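PDB 2EF5: arginase from Thermus thermophilus, which probably hydrolyses L-arginine to L-ornithine and urea, using two manganese ions in each subunit. Local coordinates for residues M137-A140 and V141-L145; H147-L150 and T151-F154; L237-R240 and E241-L245; L267-R270 and N271-A274. All blocks are in the same frame, centred on the assembly; numbering follows the deposited sequence.

Contact 1: residues M137-A140 and V141-L145; sequences MPLA and VLSGL
Met137 O receives Val141 N at 3.0 Å in an almost straight bond (178°), and Pro138 O takes Leu142 N in the same i to i+4 fashion, which makes a short helix of residues 138-142 with Met137 at its N-cap position. The side chains of the last turn lie back over these carbonyls: Val141 CG2 comes to 3.3 Å from Met137 O, and Leu142 CG rests at the same distance from Pro138 O. Ser143 has its OG beside its own backbone N (chi1 -65°), a torsion that returns the hydroxyl to the helix, where OG donates to Leu139 O at 3.0 Å; the bond from Ser143 N to that oxygen is weak. Beyond it the chain reverses at Gly144, whose phi is positive, and Leu145 N reaches Ala140 O at 3.0 Å from above the carbonyl plane. Ala140 CB and Leu145 CB meet at 4.3 Å across this turn. Leu139 and Leu142 pack on Trp116 of strand 113-117, while Pro138 touches Asp122, a ligand of one manganese. Helix 138-142 is thus a single buried turn beside the metal site of the arginase fold, closed at its C-terminal end by a Schellman motif.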
loop_
_atom_site.group_PDB
_atom_site.type_symbol
_atom_site.label_atom_id
_atom_site.label_comp_id
_atom_site.label_asym_id
_atom_site.label_seq_id
_atom_site.Cartn_x
_atom_site.Cartn_y
_atom_site.Cartn_z
ATOM N N MET A 137 16.505 -14.314 -25.609
ATOM C CA MET A 137 17.424 -14.486 -24.480
ATOM C C MET A 137 18.742 -13.690 -24.539
ATOM O O MET A 137 19.530 -13.753 -23.597
ATOM C CB MET A 137 17.808 -15.968 -24.334
ATOM C CG MET A 137 16.788 -16.974 -24.837
ATOM S SD MET A 137 17.435 -18.673 -24.790
ATOM C CE MET A 137 15.941 -19.586 -24.409
ATOM N N PRO A 138 18.986 -12.913 -25.612
ATOM C CA PRO A 138 20.256 -12.175 -25.672
ATOM C C PRO A 138 20.668 -11.295 -24.498
ATOM O O PRO A 138 21.838 -11.292 -24.117
ATOM C CB PRO A 138 20.136 -11.387 -26.976
ATOM C CG PRO A 138 18.681 -11.106 -27.058
ATOM C CD PRO A 138 18.074 -12.441 -26.672
ATOM N N LEU A 139 19.733 -10.534 -23.936
ATOM C CA LEU A 139 20.083 -9.661 -22.824
ATOM C C LEU A 139 20.444 -10.481 -21.595
ATOM O O LEU A 139 21.318 -10.099 -20.828
ATOM C CB LEU A 139 18.937 -8.695 -22.498
ATOM C CG LEU A 139 19.258 -7.608 -21.457
ATOM C CD1 LEU A 139 20.539 -6.877 -21.838
ATOM C CD2 LEU A 139 18.103 -6.622 -21.369
ATOM N N ALA A 140 19.764 -11.606 -21.405
ATOM C CA ALA A 140 20.061 -12.475 -20.269
ATOM C C ALA A 140 21.487 -12.979 -20.461
ATOM O O ALA A 140 22.330 -12.832 -19.582
ATOM C CB ALA A 140 19.088 -13.640 -20.227
ATOM N N VAL A 141 21.754 -13.555 -21.630
ATOM C CA VAL A 141 23.080 -14.071 -21.952
ATOM C C VAL A 141 24.150 -13.011 -21.690
ATOM O O VAL A 141 25.137 -13.267 -21.000
ATOM C CB VAL A 141 23.163 -14.502 -23.436
ATOM C CG1 VAL A 141 24.598 -14.853 -23.804
ATOM C CG2 VAL A 141 22.255 -15.692 -23.678
ATOM N N LEU A 142 23.958 -11.819 -22.246
ATOM C CA LEU A 142 24.918 -10.740 -22.053
ATOM C C LEU A 142 25.125 -10.472 -20.571
ATOM O O LEU A 142 26.205 -10.050 -20.153
ATOM C CB LEU A 142 24.434 -9.458 -22.737
ATOM C CG LEU A 142 24.548 -9.432 -24.261
ATOM C CD1 LEU A 142 23.736 -8.268 -24.818
ATOM C CD2 LEU A 142 26.020 -9.301 -24.668
ATOM N N SER A 143 24.086 -10.717 -19.779
ATOM C CA SER A 143 24.157 -10.500 -18.338
ATOM C C SER A 143 24.731 -11.709 -17.605
ATOM O O SER A 143 24.826 -11.706 -16.375
ATOM C CB SER A 143 22.768 -10.176 -17.782
ATOM O OG SER A 143 22.294 -8.940 -18.292
ATOM N N GLY A 144 25.106 -12.736 -18.364
ATOM C CA GLY A 144 25.682 -13.931 -17.772
ATOM C C GLY A 144 24.713 -15.020 -17.351
ATOM O O GLY A 144 25.086 -15.910 -16.592
ATOM N N LEU A 145 23.478 -14.959 -17.838
ATOM C CA LEU A 145 22.466 -15.958 -17.501
ATOM C C LEU A 145 22.017 -16.702 -18.752
ATOM O O LEU A 145 21.713 -16.085 -19.771
ATOM C CB LEU A 145 21.244 -15.284 -16.867
ATOM C CG LEU A 145 21.446 -14.447 -15.601
ATOM C CD1 LEU A 145 20.173 -13.674 -15.313
ATOM C CD2 LEU A 145 21.815 -15.344 -14.423
#

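Contact 2: residues H147-L150 and T151-F154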
loop_
_atom_site.group_PDB
_atom_site.type_symbol
_atom_site.label_atom_id
_atom_site.label_comp_id
_atom_site.label_asym_id
_atom_site.label_seq_id
_atom_site.Cartn_x
_atom_site.Cartn_y
_atom_site.Cartn_z
ATOM N N HIS A 147 22.301 -20.455 -21.400
ATOM C CA HIS A 147 23.100 -21.570 -21.872
ATOM C C HIS A 147 24.591 -21.266 -21.813
ATOM O O HIS A 147 25.041 -20.225 -22.283
ATOM C CB HIS A 147 22.717 -21.925 -23.306
ATOM C CG HIS A 147 23.203 -23.268 -23.736
ATOM N ND1 HIS A 147 22.396 -24.382 -23.752
ATOM C CD2 HIS A 147 24.434 -23.689 -24.124
ATOM C CE1 HIS A 147 23.104 -25.434 -24.131
ATOM N NE2 HIS A 147 24.344 -25.036 -24.361
ATOM N N PRO A 148 25.380 -22.185 -21.241
ATOM C CA PRO A 148 26.833 -22.038 -21.111
ATOM C C PRO A 148 27.555 -21.757 -22.439
ATOM O O PRO A 148 28.514 -20.986 -22.459
ATOM C CB PRO A 148 27.256 -23.369 -20.486
ATOM C CG PRO A 148 26.063 -23.741 -19.660
ATOM C CD PRO A 148 24.921 -23.428 -20.596
ATOM N N ARG A 149 27.100 -22.383 -23.531
ATOM C CA ARG A 149 27.703 -22.193 -24.861
ATOM C C ARG A 149 27.643 -20.736 -25.283
ATOM O O ARG A 149 28.444 -20.273 -26.094
ATOM C CB ARG A 149 26.981 -23.019 -25.944
ATOM C CG ARG A 149 27.411 -24.471 -26.081
ATOM C CD ARG A 149 28.850 -24.620 -26.491
ATOM N NE ARG A 149 29.161 -24.510 -27.905
ATOM C CZ ARG A 149 30.393 -24.371 -28.369
ATOM N NH1 ARG A 149 31.399 -24.320 -27.523
ATOM N NH2 ARG A 149 30.619 -24.270 -29.674
ATOM N N LEU A 150 26.676 -20.019 -24.735
ATOM C CA LEU A 150 26.498 -18.622 -25.082
ATOM C C LEU A 150 27.137 -17.666 -24.088
ATOM O O LEU A 150 27.841 -16.733 -24.477
ATOM C CB LEU A 150 25.007 -18.317 -25.214
ATOM C CG LEU A 150 24.249 -19.116 -26.284
ATOM C CD1 LEU A 150 22.780 -18.724 -26.269
ATOM C CD2 LEU A 150 24.854 -18.850 -27.656
ATOM N N THR A 151 26.897 -17.897 -22.804
ATOM C CA THR A 151 27.452 -17.034 -21.773
ATOM C C THR A 151 28.977 -17.088 -21.722
ATOM O O THR A 151 29.619 -16.083 -21.416
ATOM C CB THR A 151 26.894 -17.395 -20.379
ATOM O OG1 THR A 151 27.186 -18.766 -20.083
ATOM C CG2 THR A 151 25.378 -17.183 -20.342
ATOM N N GLU A 152 29.557 -18.246 -22.035
ATOM C CA GLU A 152 31.010 -18.389 -21.992
ATOM C C GLU A 152 31.740 -17.428 -22.920
ATOM O O GLU A 152 32.856 -17.006 -22.625
ATOM C CB GLU A 152 31.435 -19.832 -22.316
ATOM C CG GLU A 152 30.961 -20.361 -23.657
ATOM C CD GLU A 152 31.493 -21.754 -23.953
ATOM O OE1 GLU A 152 31.649 -22.546 -23.001
ATOM O OE2 GLU A 152 31.745 -22.060 -25.137
ATOM N N VAL A 153 31.116 -17.072 -24.036
ATOM C CA VAL A 153 31.763 -16.160 -24.970
ATOM C C VAL A 153 31.061 -14.814 -25.148
ATOM O O VAL A 153 31.633 -13.896 -25.739
ATOM C CB VAL A 153 31.923 -16.807 -26.363
ATOM C CG1 VAL A 153 32.916 -17.960 -26.292
ATOM C CG2 VAL A 153 30.573 -17.295 -26.870
ATOM N N PHE A 154 29.839 -14.680 -24.641
ATOM C CA PHE A 154 29.117 -13.421 -24.801
ATOM C C PHE A 154 28.794 -12.636 -23.533
ATOM O O PHE A 154 28.318 -11.501 -23.622
ATOM C CB PHE A 154 27.833 -13.650 -25.601
ATOM C CG PHE A 154 28.067 -14.252 -26.959
ATOM C CD1 PHE A 154 28.992 -13.688 -27.825
ATOM C CD2 PHE A 154 27.385 -15.398 -27.358
ATOM C CE1 PHE A 154 29.241 -14.256 -29.067
ATOM C CE2 PHE A 154 27.625 -15.976 -28.599
ATOM C CZ PHE A 154 28.554 -15.406 -29.455
#
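The short helix 148-154, with His147 at its N-cap position, carries this contact along about two turns: Thr151 N bonds to His147 O at 3.0 Å, and Phe154 N to Leu150 O at 2.9 Å. His147 O also accepts from Leu150 N, so two amides of the first turn share one carbonyl. On the outer side Arg149 and Glu152 run alongside each other, and NH1 of Arg149 meets OE2 of Glu152 at 3.3 Å in a salt bridge, the guanidinium and carboxylate planes turned 76° apart. The arginine chain, bent at chi2 and chi3, brings its end back beside the glutamate. Each charge has a second mate on helix 66-81, Glu67 for Arg149 and Arg70 for Glu152, so the pair is part of a charged seam between the two helices. The inner side is apolar. Leu150 and Phe154 both touch Met100 of helix 99-107 and Val141 of helix 138-142. Phe154 has CG beside its backbone N (chi1 -58°), which turns the ring back toward Leu150. Val153 CG2 sits 3.6 Å above the centre of that ring, and Leu150 CD2 reaches its CE2 at 4.1 Å.

Contact 3: residues L237-R240 and E241-L245; sequences LTYR and EAHLL. With GAI (guanidine), chain I.
Glu241 reaches back from the first turn of helix 239-252 to close a capping box with Thr238, at the start of the helix that links strands 212-217 and 255-261 in a beta-alpha-beta unit. Its CB lies 3.3 Å from Thr238 OG1, CG is closer still to the same oxygen, and CD remains beside it at 3.6 Å. CG stands beside the glutamate's own backbone N (chi1 -72°) and the chain runs extended from there, which carries the carboxylate back past the N-cap. OE1 then takes Thr238 N at 3.0 Å on its anti side, 15° out of the carboxylate plane, and rests against Leu237 CD2. The return bond of the box runs from Glu241 N to Thr238 OG1, also 3.0 Å long, so backbone N-H groups at both ends of the turn are met by side chains. OE1 is shared with Arg240 of the second subunit in a salt bridge, tying the cap to the subunit interface. Cut back to an alanine, this position would probably leave Thr238 N without its side-chain acceptor and Arg240 of the second subunit without this carboxylate mate. On another side of the same turn, Arg240 CG and His243 CB each come within 3.9 Å of the bound guanidine, at N2 and N3 respectively; Glu247 hydrogen-bonds the same ligand. His243 ND1 is hydrogen-bonded to Ser283 OG of helix 272-284, which helps to fix the rotation of the imidazole. Tyr239 and His243 pair obliquely, planes at 59°, with His243 CD2 3.5 Å above the centre of the tyrosine ring.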
loop_
_atom_site.group_PDB
_atom_site.type_symbol
_atom_site.label_atom_id
_atom_site.label_comp_id
_atom_site.label_asym_id
_atom_site.label_seq_id
_atom_site.Cartn_x
_atom_site.Cartn_y
_atom_site.Cartn_z
ATOM N N LEU A 237 6.002 3.329 -28.007
ATOM C CA LEU A 237 6.467 4.708 -28.043
ATOM C C LEU A 237 5.986 5.439 -29.280
ATOM O O LEU A 237 5.785 4.827 -30.333
ATOM C CB LEU A 237 7.996 4.752 -28.025
ATOM C CG LEU A 237 8.729 4.228 -26.792
ATOM C CD1 LEU A 237 10.240 4.324 -27.024
ATOM C CD2 LEU A 237 8.313 5.044 -25.571
ATOM N N THR A 238 5.803 6.752 -29.150
ATOM C CA THR A 238 5.393 7.573 -30.280
ATOM C C THR A 238 6.672 7.977 -31.006
ATOM O O THR A 238 7.774 7.819 -30.472
ATOM C CB THR A 238 4.718 8.884 -29.826
ATOM O OG1 THR A 238 5.664 9.659 -29.077
ATOM C CG2 THR A 238 3.493 8.600 -28.950
ATOM N N TYR A 239 6.515 8.513 -32.209
ATOM C CA TYR A 239 7.628 8.987 -33.025
ATOM C C TYR A 239 8.458 10.006 -32.250
ATOM O O TYR A 239 9.686 9.911 -32.195
ATOM C CB TYR A 239 7.068 9.647 -34.286
ATOM C CG TYR A 239 8.081 10.303 -35.194
ATOM C CD1 TYR A 239 8.755 9.564 -36.163
ATOM C CD2 TYR A 239 8.308 11.676 -35.135
ATOM C CE1 TYR A 239 9.618 10.170 -37.059
ATOM C CE2 TYR A 239 9.178 12.303 -36.033
ATOM C CZ TYR A 239 9.826 11.538 -36.994
ATOM O OH TYR A 239 10.662 12.135 -37.902
ATOM N N ARG A 240 7.778 10.993 -31.669
ATOM C CA ARG A 240 8.432 12.047 -30.909
ATOM C C ARG A 240 9.133 11.513 -29.654
ATOM O O ARG A 240 10.266 11.901 -29.367
ATOM C CB ARG A 240 7.415 13.140 -30.530
ATOM C CG ARG A 240 6.951 14.001 -31.722
ATOM C CD ARG A 240 5.667 14.797 -31.431
ATOM N NE ARG A 240 5.721 15.487 -30.144
ATOM C CZ ARG A 240 4.691 16.144 -29.611
ATOM N NH1 ARG A 240 3.528 16.219 -30.261
ATOM N NH2 ARG A 240 4.797 16.685 -28.402
ATOM N N GLU A 241 8.476 10.637 -28.900
ATOM C CA GLU A 241 9.113 10.087 -27.711
ATOM C C GLU A 241 10.419 9.388 -28.061
ATOM O O GLU A 241 11.426 9.569 -27.381
ATOM C CB GLU A 241 8.198 9.087 -26.998
ATOM C CG GLU A 241 7.022 9.709 -26.288
ATOM C CD GLU A 241 6.148 8.669 -25.627
ATOM O OE1 GLU A 241 5.890 7.628 -26.263
ATOM O OE2 GLU A 241 5.719 8.884 -24.475
ATOM N N ALA A 242 10.402 8.581 -29.114
ATOM C CA ALA A 242 11.604 7.862 -29.524
ATOM C C ALA A 242 12.716 8.830 -29.914
ATOM O O ALA A 242 13.877 8.622 -29.563
ATOM C CB ALA A 242 11.285 6.908 -30.687
ATOM N N HIS A 243 12.380 9.893 -30.643
ATOM C CA HIS A 243 13.412 10.847 -31.026
ATOM C C HIS A 243 13.928 11.587 -29.792
ATOM O O HIS A 243 15.131 11.813 -29.664
ATOM C CB HIS A 243 12.892 11.831 -32.082
ATOM C CG HIS A 243 12.930 11.284 -33.475
ATOM N ND1 HIS A 243 14.097 11.200 -34.208
ATOM C CD2 HIS A 243 11.958 10.754 -34.249
ATOM C CE1 HIS A 243 13.837 10.642 -35.377
ATOM N NE2 HIS A 243 12.549 10.359 -35.431
ATOM N N LEU A 244 13.034 11.942 -28.873
ATOM C CA LEU A 244 13.476 12.632 -27.661
ATOM C C LEU A 244 14.477 11.767 -26.890
ATOM O O LEU A 244 15.522 12.248 -26.453
ATOM C CB LEU A 244 12.296 12.958 -26.743
ATOM C CG LEU A 244 12.751 13.671 -25.462
ATOM C CD1 LEU A 244 13.356 15.030 -25.822
ATOM C CD2 LEU A 244 11.580 13.848 -24.519
ATOM N N LEU A 245 14.149 10.491 -26.721
ATOM C CA LEU A 245 15.035 9.571 -26.015
ATOM C C LEU A 245 16.416 9.549 -26.659
ATOM O O LEU A 245 17.437 9.616 -25.965
ATOM C CB LEU A 245 14.454 8.157 -26.017
ATOM C CG LEU A 245 15.344 7.101 -25.354
ATOM C CD1 LEU A 245 15.581 7.463 -23.888
ATOM C CD2 LEU A 245 14.680 5.746 -25.473
HETATM C C GAI I . 11.836 15.606 -31.259
HETATM N N1 GAI I . 12.274 15.555 -29.991
HETATM N N2 GAI I . 10.525 15.568 -31.505
HETATM N N3 GAI I . 12.708 15.698 -32.269
#

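Contact 4: residues L267-R270 and N271-A274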
loop_
_atom_site.group_PDB
_atom_site.type_symbol
_atom_site.label_atom_id
_atom_site.label_comp_id
_atom_site.label_asym_id
_atom_site.label_seq_id
_atom_site.Cartn_x
_atom_site.Cartn_y
_atom_site.Cartn_z
ATOM N N LEU A 267 6.682 -7.523 -43.391
ATOM C CA LEU A 267 5.498 -7.164 -42.631
ATOM C C LEU A 267 5.353 -5.650 -42.606
ATOM O O LEU A 267 4.395 -5.119 -42.056
ATOM C CB LEU A 267 5.616 -7.700 -41.197
ATOM C CG LEU A 267 5.776 -9.218 -41.047
ATOM C CD1 LEU A 267 6.160 -9.570 -39.611
ATOM C CD2 LEU A 267 4.476 -9.905 -41.451
ATOM N N ASP A 268 6.300 -4.965 -43.237
ATOM C CA ASP A 268 6.315 -3.508 -43.248
ATOM C C ASP A 268 5.449 -2.883 -44.330
ATOM O O ASP A 268 4.905 -3.568 -45.198
ATOM C CB ASP A 268 7.757 -3.012 -43.409
ATOM C CG ASP A 268 7.966 -1.606 -42.863
ATOM O OD1 ASP A 268 7.011 -0.998 -42.331
ATOM O OD2 ASP A 268 9.106 -1.106 -42.966
ATOM N N GLU A 269 5.327 -1.565 -44.260
ATOM C CA GLU A 269 4.557 -0.809 -45.233
ATOM C C GLU A 269 5.447 0.289 -45.813
ATOM O O GLU A 269 5.815 1.249 -45.125
ATOM C CB GLU A 269 3.322 -0.200 -44.563
ATOM C CG GLU A 269 2.572 -1.205 -43.693
ATOM C CD GLU A 269 1.269 -0.666 -43.136
ATOM O OE1 GLU A 269 1.226 0.523 -42.760
ATOM O OE2 GLU A 269 0.291 -1.442 -43.055
ATOM N N ARG A 270 5.816 0.130 -47.077
ATOM C CA ARG A 270 6.650 1.117 -47.753
ATOM C C ARG A 270 7.963 1.370 -47.014
ATOM O O ARG A 270 8.476 2.491 -47.004
ATOM C CB ARG A 270 5.890 2.434 -47.879
ATOM C CG ARG A 270 4.517 2.305 -48.494
ATOM C CD ARG A 270 4.605 2.036 -49.977
ATOM N NE ARG A 270 3.316 2.229 -50.630
ATOM C CZ ARG A 270 3.144 2.228 -51.946
ATOM N NH1 ARG A 270 4.183 2.042 -52.749
ATOM N NH2 ARG A 270 1.933 2.419 -52.456
ATOM N N ASN A 271 8.493 0.333 -46.377
ATOM C CA ASN A 271 9.760 0.446 -45.664
ATOM C C ASN A 271 9.762 1.525 -44.581
ATOM O O ASN A 271 10.829 1.964 -44.163
ATOM C CB ASN A 271 10.878 0.752 -46.678
ATOM C CG ASN A 271 12.233 0.265 -46.213
ATOM O OD1 ASN A 271 12.340 -0.814 -45.641
ATOM N ND2 ASN A 271 13.280 1.049 -46.478
ATOM N N ARG A 272 8.589 1.942 -44.112
ATOM C CA ARG A 272 8.541 3.014 -43.119
ATOM C C ARG A 272 9.153 2.684 -41.770
ATOM O O ARG A 272 9.587 3.586 -41.047
ATOM C CB ARG A 272 7.108 3.526 -42.938
ATOM C CG ARG A 272 6.140 2.563 -42.287
ATOM C CD ARG A 272 4.742 3.181 -42.310
ATOM N NE ARG A 272 3.791 2.473 -41.459
ATOM C CZ ARG A 272 2.528 2.845 -41.284
ATOM N NH1 ARG A 272 2.060 3.919 -41.905
ATOM N NH2 ARG A 272 1.734 2.142 -40.491
ATOM N N THR A 273 9.207 1.403 -41.427
ATOM C CA THR A 273 9.794 1.013 -40.156
ATOM C C THR A 273 11.303 1.189 -40.230
ATOM O O THR A 273 11.935 1.686 -39.295
ATOM C CB THR A 273 9.452 -0.441 -39.806
ATOM O OG1 THR A 273 8.030 -0.575 -39.713
ATOM C CG2 THR A 273 10.082 -0.829 -38.467
ATOM N N ALA A 274 11.883 0.795 -41.355
ATOM C CA ALA A 274 13.322 0.942 -41.541
ATOM C C ALA A 274 13.664 2.438 -41.578
ATOM O O ALA A 274 14.677 2.865 -41.015
ATOM C CB ALA A 274 13.758 0.272 -42.843
#
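Asp268 grips Thr273 through both carboxylate oxygens, tying the loop before helix 272-284 to the first turn of that helix. OD1 accepts from Thr273 OG1 at 2.8 Å, the hydroxyl lying above the carboxylate plane, while OD2 takes Thr273 N at 2.9 Å on its syn lone pair. The carboxyl group is anti to the aspartate's own backbone N (chi1 -156°), which extends it across the turn. A type I' beta turn from Glu269 to Arg272 brings the two residues together; it is closed by Arg272 N bonding to Glu269 O at 3.0 Å, and Arg270 and Asn271 at its middle both have positive phi. With an asparagine in place of Asp268, the negative charge beside the helix start would be lost, and one of the two grips on Thr273 would probably be weakened. Farther out, Thr273 OG1 also bonds to Gly228 N, and Pro227 covers Asp268, Glu269, Arg272 and Thr273 from a neighbouring loop. Asn271, at the N-cap position, sends ND2 to Ala25 O of helix 22-28. On the outer side Glu269 and Arg272 run side by side in a salt bridge of charges alone, OE1 of Glu269 sitting over one face of the guanidinium, 2.8 Å from Arg272 NH2.

Contacts 1 and 2 are neighbours in chain and space, their centres 9 Å apart: Val141 CG1 packs on Leu150 CB at 3.8 Å, and Thr151 CG2 lies against the turn at Gly144 and Leu145. Contact 1 is the inner of the two, its Pro138 side chain about 6 Å from a manganese ion, and contact 2 continues outward from it. Contacts 3 and 4 lie across the chain's centre from this pair, with about 18 Å between their own centres and no touch. Leu237 of contact 3 and Thr273 of contact 4 keep their side chains about 12 and 11 Å from manganese. The guanidine beside contact 3 is lined by Arg240, His243, Leu244 and Glu247, none of them a manganese ligand.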